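Local coordinates for protein phosphatidylserine synthase (Haemophilus influenzae, PDB 3HSI) that is an enzyme of the phospholipase D superfamily, built in each chain around two mixed beta sheets with helices packed about them, at residues L22-Q25 and A26-E30; A406-E409 and K410-Q414; Q439-L442 and K443-R447. One frame throughout, in Å; residues are numbered along the deposited sequence.

How the contacts relate
From the N terminus the three contacts follow in series, none nesting in or crossing another: contact 1 closes a short turn, whereas contacts 2 and 3 are local contacts along helices that close no loop. Contact 1 is the 3-10 turn between strand 22-23, in one mixed sheet, and strand 29-31, in the other. Contact 2 lies far along the chain, in helix 405-415, yet it touches contact 1 in space: Gln407 NE2 makes a weak hydrogen bond to Ile29 O, and the two centres are 16 Å apart. Contact 3 is remote, its centre 49 and 40 Å from those of contacts 1 and 2; its helix, 436-447, packs on helices 327-341 and 450-457 and faces the second subunit.

Contact 1: L22-Q25 and A26-E30; sequences LALQ and AEQIE
Gln28 OE1 takes the backbone N-H of Gln25 in a short hydrogen bond, 2.7 Å from Gln25 N to Gln28 OE1, with the donor nitrogen tilted 26° from the carbonyl plane of the Gln28 amide. The chain of Gln28, extended beyond CG, leaves the backbone with CG anti to the carbonyl carbon (chi1 -66°), which turns its amide back over the start of the turn. The backbone replies in the other direction: Gln28 N donates to Gln25 O at 3.0 Å, the three-residue spacing of a 3-10 turn, and approaches from above the carbonyl plane. Glutamine suits position 28 because its arm is long enough to reach back three residues and end in an acceptor.

The apolar side belongs to Leu24 and Ile29, whose side chains cross at about a right angle. Leu24 CD2 presses on Ile29 CG1 at 3.4 Å, tighter than usual for two carbons, while Ile29 CD1 lies 3.4 Å from Gln25 O. Both side chains also rest on Ile178 of strand 171-179, and Leu24 pairs through its backbone with Leu244, as Gln28 does with Thr179.

The turn thus passes the chain from one sheet to the other. The N-H of Gln25, just before the 3-10 segment, is satisfied by the side chain of the segment's last residue, and the bond fixes which way the Gln28 amide faces.

Contact 2: A406-E409 and K410-Q414; sequences AQVE and KEQNQ
Val408 lays its CG1 methyl over the face of the Gln412 amide, one turn further on, with Val408 CG1 3.7 Å from Gln412 NE2. The valine puts that methyl there by holding CG1 anti to the backbone N (chi1 166°), and both side chains point the same way, so that a branched apolar group covers one face of a flat polar one. On the outer side Glu409 and Asn413 meet more loosely: their carboxylate and amide planes are 38° apart, and Glu409 OE1 stays 3.9 Å from Asn413 ND2. Asn413 OD1 takes a weak hydrogen bond from Arg416.

Regular alpha-helical bonds run beneath, among them Glu411 N to Gln407 O at 3.1 Å, nearly straight at 172°. Val408 O is gripped twice, by Gln412 N at 2.9 Å and by a water that donates to Val408 O at 2.9 Å and to Glu411 OE1 at 2.8 Å. Glu411 is buried, and its charge is met by a salt bridge from Arg174 to OE1, with a weak hydrogen bond from Gln176 to OE2; an acid suits this place for that reason.

Within helix 405-415, Val408, Glu411 and Gln412 form the face set against Trp369 of strand 367-370, while Gln407 and Glu411 touch Phe31 of strand 29-31. The helix therefore packs against strands of both sheets, and its solvent side carries Glu409 and Lys410.

Contact 3: Q439-L442 and K443-R447; sequences QKLL and KKFAR
Gln439 begins the contact by accepting the N-H of Lys443 on its carbonyl, and the lysine's aliphatic arm then folds back over that same group, with Lys443 CD 3.3 Å from Gln439 O. The two side chains lie side by side and point the same way; Lys443 is exposed, and its methylenes cover the backbone of helix 436-447 at Gln439.

Lys440 repeats the pattern one residue on: Lys440 O receives Lys444 N at 2.9 Å, and the first carbons of the Lys444 side chain lie close to this oxygen.

Leu441 carries the apolar part. Its CG stands anti to the backbone N (chi1 -159°), which sends CD1 along the helix to Phe445, where Leu441 CD1 is 3.5 Å from the ring atom CE2. The same methyl also meets the lysine chain, Leu441 CD1 being 3.8 Å from Lys444 CE. Beneath, Phe445 N bonds to Leu441 O at 2.9 Å and nearly straight (169°), and the ring lies oblique to that oxygen, with Phe445 CD2 3.4 Å from Leu441 O.

Leu442 closes the series through Leu442 O, which accepts Ala446 N at 2.9 Å. Its side chain turns to Tyr329 and Leu330 of helix 327-341, while Phe445 rests on Ala450 and Val454 of helix 450-457.

The helix is thus amphipathic: leucines and phenylalanine make its oily face, and Lys444 adds its methylene chain there. That greasy patch reaches the dimer partner, Phe445 meeting Met323 and Lys444 meeting Leu441 of the second subunit, so hydrophobic burial probably contributes to the subunit interface.

Contact 1: L22-Q25 and A26-E30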
loop_
_atom_site.group_PDB
_atom_site.type_symbol
_atom_site.label_atom_id
_atom_site.label_comp_id
_atom_site.label_asym_id
_atom_site.label_seq_id
_atom_site.Cartn_x
_atom_site.Cartn_y
_atom_site.Cartn_z
ATOM N N LEU C 22 18.838 16.688 23.559
ATOM C CA LEU C 22 18.600 17.793 24.459
ATOM C C LEU C 22 18.651 17.274 25.900
ATOM O O LEU C 22 18.013 16.266 26.245
ATOM C CB LEU C 22 17.229 18.373 24.116
ATOM C CG LEU C 22 16.443 19.248 25.081
ATOM C CD1 LEU C 22 17.139 20.586 25.379
ATOM C CD2 LEU C 22 15.048 19.481 24.458
ATOM N N ALA C 23 19.406 17.971 26.733
ATOM C CA ALA C 23 19.642 17.570 28.118
ATOM C C ALA C 23 18.369 17.586 28.945
ATOM O O ALA C 23 17.545 18.486 28.823
ATOM C CB ALA C 23 20.721 18.446 28.750
ATOM N N LEU C 24 18.199 16.579 29.781
ATOM C CA LEU C 24 16.950 16.387 30.502
ATOM C C LEU C 24 17.254 16.007 31.943
ATOM O O LEU C 24 17.905 14.995 32.168
ATOM C CB LEU C 24 16.247 15.213 29.841
ATOM C CG LEU C 24 14.797 15.142 29.426
ATOM C CD1 LEU C 24 14.622 13.727 28.922
ATOM C CD2 LEU C 24 13.897 15.375 30.598
ATOM N N GLN C 25 16.815 16.775 32.936
ATOM C CA GLN C 25 17.017 16.311 34.313
ATOM C C GLN C 25 16.091 15.150 34.642
ATOM O O GLN C 25 14.995 15.039 34.072
ATOM C CB GLN C 25 16.930 17.458 35.301
ATOM C CG GLN C 25 17.773 18.617 34.827
ATOM C CD GLN C 25 18.483 19.280 35.938
ATOM O OE1 GLN C 25 17.856 19.699 36.916
ATOM N NE2 GLN C 25 19.814 19.388 35.827
ATOM N N ALA C 26 16.552 14.255 35.510
ATOM C CA ALA C 26 15.792 13.052 35.869
ATOM C C ALA C 26 14.474 13.409 36.556
ATOM O O ALA C 26 13.441 12.738 36.374
ATOM C CB ALA C 26 16.643 12.122 36.769
ATOM N N GLU C 27 14.533 14.484 37.339
ATOM C CA GLU C 27 13.385 15.026 38.020
ATOM C C GLU C 27 12.349 15.573 37.038
ATOM O O GLU C 27 11.195 15.752 37.399
ATOM C CB GLU C 27 13.838 16.172 38.908
ATOM C CG GLU C 27 14.110 17.401 38.084
ATOM C CD GLU C 27 14.595 18.579 38.879
ATOM O OE1 GLU C 27 14.468 18.572 40.131
ATOM O OE2 GLU C 27 15.100 19.531 38.229
ATOM N N GLN C 28 12.752 15.873 35.808
ATOM C CA GLN C 28 11.813 16.448 34.849
ATOM C C GLN C 28 10.966 15.375 34.186
ATOM O O GLN C 28 10.064 15.712 33.444
ATOM C CB GLN C 28 12.525 17.257 33.760
ATOM C CG GLN C 28 13.238 18.522 34.222
ATOM C CD GLN C 28 14.038 19.179 33.087
ATOM O OE1 GLN C 28 14.907 18.550 32.439
ATOM N NE2 GLN C 28 13.738 20.450 32.836
ATOM N N ILE C 29 11.263 14.098 34.438
ATOM C CA ILE C 29 10.497 12.990 33.830
ATOM C C ILE C 29 9.817 12.141 34.887
ATOM O O ILE C 29 10.438 11.785 35.883
ATOM C CB ILE C 29 11.391 12.013 32.981
ATOM C CG1 ILE C 29 12.403 12.779 32.179
ATOM C CG2 ILE C 29 10.543 11.182 32.007
ATOM C CD1 ILE C 29 13.816 12.287 32.380
ATOM N N GLU C 30 8.552 11.801 34.641
ATOM C CA GLU C 30 7.804 10.806 35.434
ATOM C C GLU C 30 7.170 9.779 34.499
ATOM O O GLU C 30 6.538 10.148 33.508
ATOM C CB GLU C 30 6.686 11.456 36.249
ATOM C CG GLU C 30 7.170 12.497 37.241
ATOM C CD GLU C 30 6.030 13.148 38.018
ATOM O OE1 GLU C 30 4.916 12.565 38.067
ATOM O OE2 GLU C 30 6.257 14.242 38.592
#

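Contact 2: A406-E409 and K410-Q414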
loop_
_atom_site.group_PDB
_atom_site.type_symbol
_atom_site.label_atom_id
_atom_site.label_comp_id
_atom_site.label_asym_id
_atom_site.label_seq_id
_atom_site.Cartn_x
_atom_site.Cartn_y
_atom_site.Cartn_z
ATOM N N ALA C 406 16.471 3.453 37.758
ATOM C CA ALA C 406 15.523 3.058 38.804
ATOM C C ALA C 406 14.077 3.284 38.356
ATOM O O ALA C 406 13.225 2.435 38.555
ATOM C CB ALA C 406 15.805 3.817 40.149
ATOM N N GLN C 407 13.791 4.450 37.797
ATOM C CA GLN C 407 12.472 4.690 37.240
ATOM C C GLN C 407 12.133 3.739 36.075
ATOM O O GLN C 407 11.012 3.275 35.995
ATOM C CB GLN C 407 12.347 6.140 36.792
ATOM C CG GLN C 407 12.340 7.129 37.940
ATOM C CD GLN C 407 12.748 8.498 37.495
ATOM O OE1 GLN C 407 13.906 8.878 37.657
ATOM N NE2 GLN C 407 11.816 9.248 36.907
ATOM N N VAL C 408 13.059 3.463 35.165
ATOM C CA VAL C 408 12.755 2.507 34.041
ATOM C C VAL C 408 12.351 1.136 34.609
ATOM O O VAL C 408 11.373 0.530 34.169
ATOM C CB VAL C 408 13.944 2.332 33.046
ATOM C CG1 VAL C 408 13.759 1.104 32.122
ATOM C CG2 VAL C 408 14.138 3.573 32.196
ATOM N N GLU C 409 13.067 0.670 35.633
ATOM C CA GLU C 409 12.801 -0.663 36.162
ATOM C C GLU C 409 11.478 -0.724 36.911
ATOM O O GLU C 409 10.787 -1.720 36.870
ATOM C CB GLU C 409 13.942 -1.140 37.074
ATOM C CG GLU C 409 13.917 -2.652 37.224
ATOM C CD GLU C 409 14.621 -3.130 38.466
ATOM O OE1 GLU C 409 14.444 -2.515 39.556
ATOM O OE2 GLU C 409 15.363 -4.127 38.343
ATOM N N LYS C 410 11.151 0.342 37.621
ATOM C CA LYS C 410 9.872 0.446 38.294
ATOM C C LYS C 410 8.699 0.350 37.298
ATOM O O LYS C 410 7.741 -0.402 37.529
ATOM C CB LYS C 410 9.810 1.752 39.070
ATOM C CG LYS C 410 8.432 2.084 39.597
ATOM C CD LYS C 410 8.495 3.391 40.376
ATOM C CE LYS C 410 7.608 3.350 41.592
ATOM N NZ LYS C 410 6.190 3.401 41.182
ATOM N N GLU C 411 8.771 1.099 36.199
ATOM C CA GLU C 411 7.751 1.013 35.158
ATOM C C GLU C 411 7.749 -0.399 34.569
ATOM O O GLU C 411 6.683 -0.980 34.357
ATOM C CB GLU C 411 7.933 2.084 34.030
ATOM C CG GLU C 411 6.763 2.071 33.001
ATOM C CD GLU C 411 7.080 2.710 31.614
ATOM O OE1 GLU C 411 8.193 2.545 31.086
ATOM O OE2 GLU C 411 6.200 3.379 31.033
ATOM N N GLN C 412 8.924 -0.975 34.342
ATOM C CA GLN C 412 8.943 -2.306 33.695
ATOM C C GLN C 412 8.361 -3.395 34.632
ATOM O O GLN C 412 7.714 -4.319 34.165
ATOM C CB GLN C 412 10.356 -2.686 33.262
ATOM C CG GLN C 412 10.808 -2.113 31.909
ATOM C CD GLN C 412 12.306 -2.406 31.646
ATOM O OE1 GLN C 412 12.997 -2.875 32.521
ATOM N NE2 GLN C 412 12.792 -2.097 30.463
ATOM N N ASN C 413 8.609 -3.273 35.944
ATOM C CA ASN C 413 8.065 -4.216 36.918
ATOM C C ASN C 413 6.557 -4.090 37.079
ATOM O O ASN C 413 5.887 -5.085 37.309
ATOM C CB ASN C 413 8.756 -4.095 38.285
ATOM C CG ASN C 413 10.119 -4.789 38.308
ATOM O OD1 ASN C 413 10.363 -5.710 37.518
ATOM N ND2 ASN C 413 11.017 -4.329 39.175
ATOM N N GLN C 414 6.035 -2.860 36.988
ATOM C CA GLN C 414 4.595 -2.657 36.943
ATOM C C GLN C 414 4.021 -3.346 35.705
ATOM O O GLN C 414 3.030 -4.087 35.790
ATOM C CB GLN C 414 4.225 -1.184 36.943
ATOM C CG GLN C 414 2.720 -0.959 37.074
ATOM C CD GLN C 414 2.100 -1.754 38.246
ATOM O OE1 GLN C 414 2.379 -1.495 39.411
ATOM N NE2 GLN C 414 1.260 -2.725 37.921
HETATM O O HOH W 1 10.715 1.426 31.485
#

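Contact 3: Q439-L442 and K443-R447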
loop_
_atom_site.group_PDB
_atom_site.type_symbol
_atom_site.label_atom_id
_atom_site.label_comp_id
_atom_site.label_asym_id
_atom_site.label_seq_id
_atom_site.Cartn_x
_atom_site.Cartn_y
_atom_site.Cartn_z
ATOM N N GLN C 439 -10.852 -21.465 13.085
ATOM C CA GLN C 439 -10.142 -22.515 12.356
ATOM C C GLN C 439 -10.395 -22.424 10.858
ATOM O O GLN C 439 -9.453 -22.438 10.076
ATOM C CB GLN C 439 -10.525 -23.915 12.863
ATOM C CG GLN C 439 -10.187 -24.143 14.313
ATOM C CD GLN C 439 -10.248 -25.613 14.707
ATOM O OE1 GLN C 439 -10.654 -25.951 15.814
ATOM N NE2 GLN C 439 -9.836 -26.486 13.803
ATOM N N LYS C 440 -11.668 -22.311 10.481
ATOM C CA LYS C 440 -12.074 -22.275 9.078
ATOM C C LYS C 440 -11.405 -21.088 8.410
ATOM O O LYS C 440 -10.795 -21.202 7.346
ATOM C CB LYS C 440 -13.582 -22.084 8.969
ATOM C CG LYS C 440 -14.435 -23.346 9.074
ATOM C CD LYS C 440 -15.874 -23.031 8.618
ATOM C CE LYS C 440 -16.810 -24.225 8.821
ATOM N NZ LYS C 440 -16.730 -24.757 10.242
ATOM N N LEU C 441 -11.532 -19.944 9.069
ATOM C CA LEU C 441 -11.060 -18.695 8.539
ATOM C C LEU C 441 -9.553 -18.724 8.332
ATOM O O LEU C 441 -9.079 -18.398 7.241
ATOM C CB LEU C 441 -11.466 -17.558 9.474
ATOM C CG LEU C 441 -11.520 -16.147 8.899
ATOM C CD1 LEU C 441 -12.144 -16.154 7.516
ATOM C CD2 LEU C 441 -12.345 -15.281 9.846
ATOM N N LEU C 442 -8.812 -19.136 9.367
ATOM C CA LEU C 442 -7.353 -19.123 9.312
ATOM C C LEU C 442 -6.839 -20.068 8.215
ATOM O O LEU C 442 -5.901 -19.733 7.492
ATOM C CB LEU C 442 -6.728 -19.452 10.671
ATOM C CG LEU C 442 -6.849 -18.401 11.794
ATOM C CD1 LEU C 442 -6.317 -18.967 13.113
ATOM C CD2 LEU C 442 -6.167 -17.048 11.473
ATOM N N LYS C 443 -7.485 -21.226 8.084
ATOM C CA LYS C 443 -7.172 -22.177 7.023
ATOM C C LYS C 443 -7.408 -21.579 5.660
ATOM O O LYS C 443 -6.576 -21.723 4.774
ATOM C CB LYS C 443 -8.004 -23.451 7.167
ATOM C CG LYS C 443 -7.280 -24.539 7.883
ATOM C CD LYS C 443 -8.210 -25.271 8.810
ATOM C CE LYS C 443 -7.482 -26.377 9.576
ATOM N NZ LYS C 443 -8.084 -26.573 10.954
ATOM N N LYS C 444 -8.553 -20.921 5.490
ATOM C CA LYS C 444 -8.898 -20.287 4.227
ATOM C C LYS C 444 -7.854 -19.226 3.822
ATOM O O LYS C 444 -7.351 -19.215 2.683
ATOM C CB LYS C 444 -10.291 -19.648 4.333
ATOM C CG LYS C 444 -11.468 -20.561 3.973
ATOM C CD LYS C 444 -12.833 -19.982 4.401
ATOM C CE LYS C 444 -12.780 -18.467 4.633
ATOM N NZ LYS C 444 -14.108 -17.794 4.456
ATOM N N PHE C 445 -7.524 -18.349 4.766
ATOM C CA PHE C 445 -6.559 -17.299 4.527
ATOM C C PHE C 445 -5.159 -17.843 4.235
ATOM O O PHE C 445 -4.564 -17.480 3.212
ATOM C CB PHE C 445 -6.559 -16.305 5.676
ATOM C CG PHE C 445 -7.629 -15.266 5.557
ATOM C CD1 PHE C 445 -7.312 -13.908 5.638
ATOM C CD2 PHE C 445 -8.954 -15.631 5.331
ATOM C CE1 PHE C 445 -8.317 -12.936 5.508
ATOM C CE2 PHE C 445 -9.952 -14.682 5.191
ATOM C CZ PHE C 445 -9.647 -13.331 5.283
ATOM N N ALA C 446 -4.671 -18.741 5.096
ATOM C CA ALA C 446 -3.342 -19.348 4.946
ATOM C C ALA C 446 -3.118 -20.020 3.578
ATOM O O ALA C 446 -2.026 -19.931 3.016
ATOM C CB ALA C 446 -3.069 -20.337 6.083
ATOM N N ARG C 447 -4.148 -20.672 3.045
ATOM C CA ARG C 447 -4.065 -21.397 1.761
ATOM C C ARG C 447 -3.689 -20.503 0.567
ATOM O O ARG C 447 -2.969 -20.926 -0.334
ATOM C CB ARG C 447 -5.391 -22.111 1.472
ATOM C CG ARG C 447 -5.328 -23.128 0.326
ATOM C CD ARG C 447 -6.584 -24.014 0.213
ATOM N NE ARG C 447 -7.395 -24.051 1.439
ATOM C CZ ARG C 447 -7.178 -24.845 2.489
ATOM N NH1 ARG C 447 -6.157 -25.694 2.497
ATOM N NH2 ARG C 447 -7.987 -24.779 3.542
#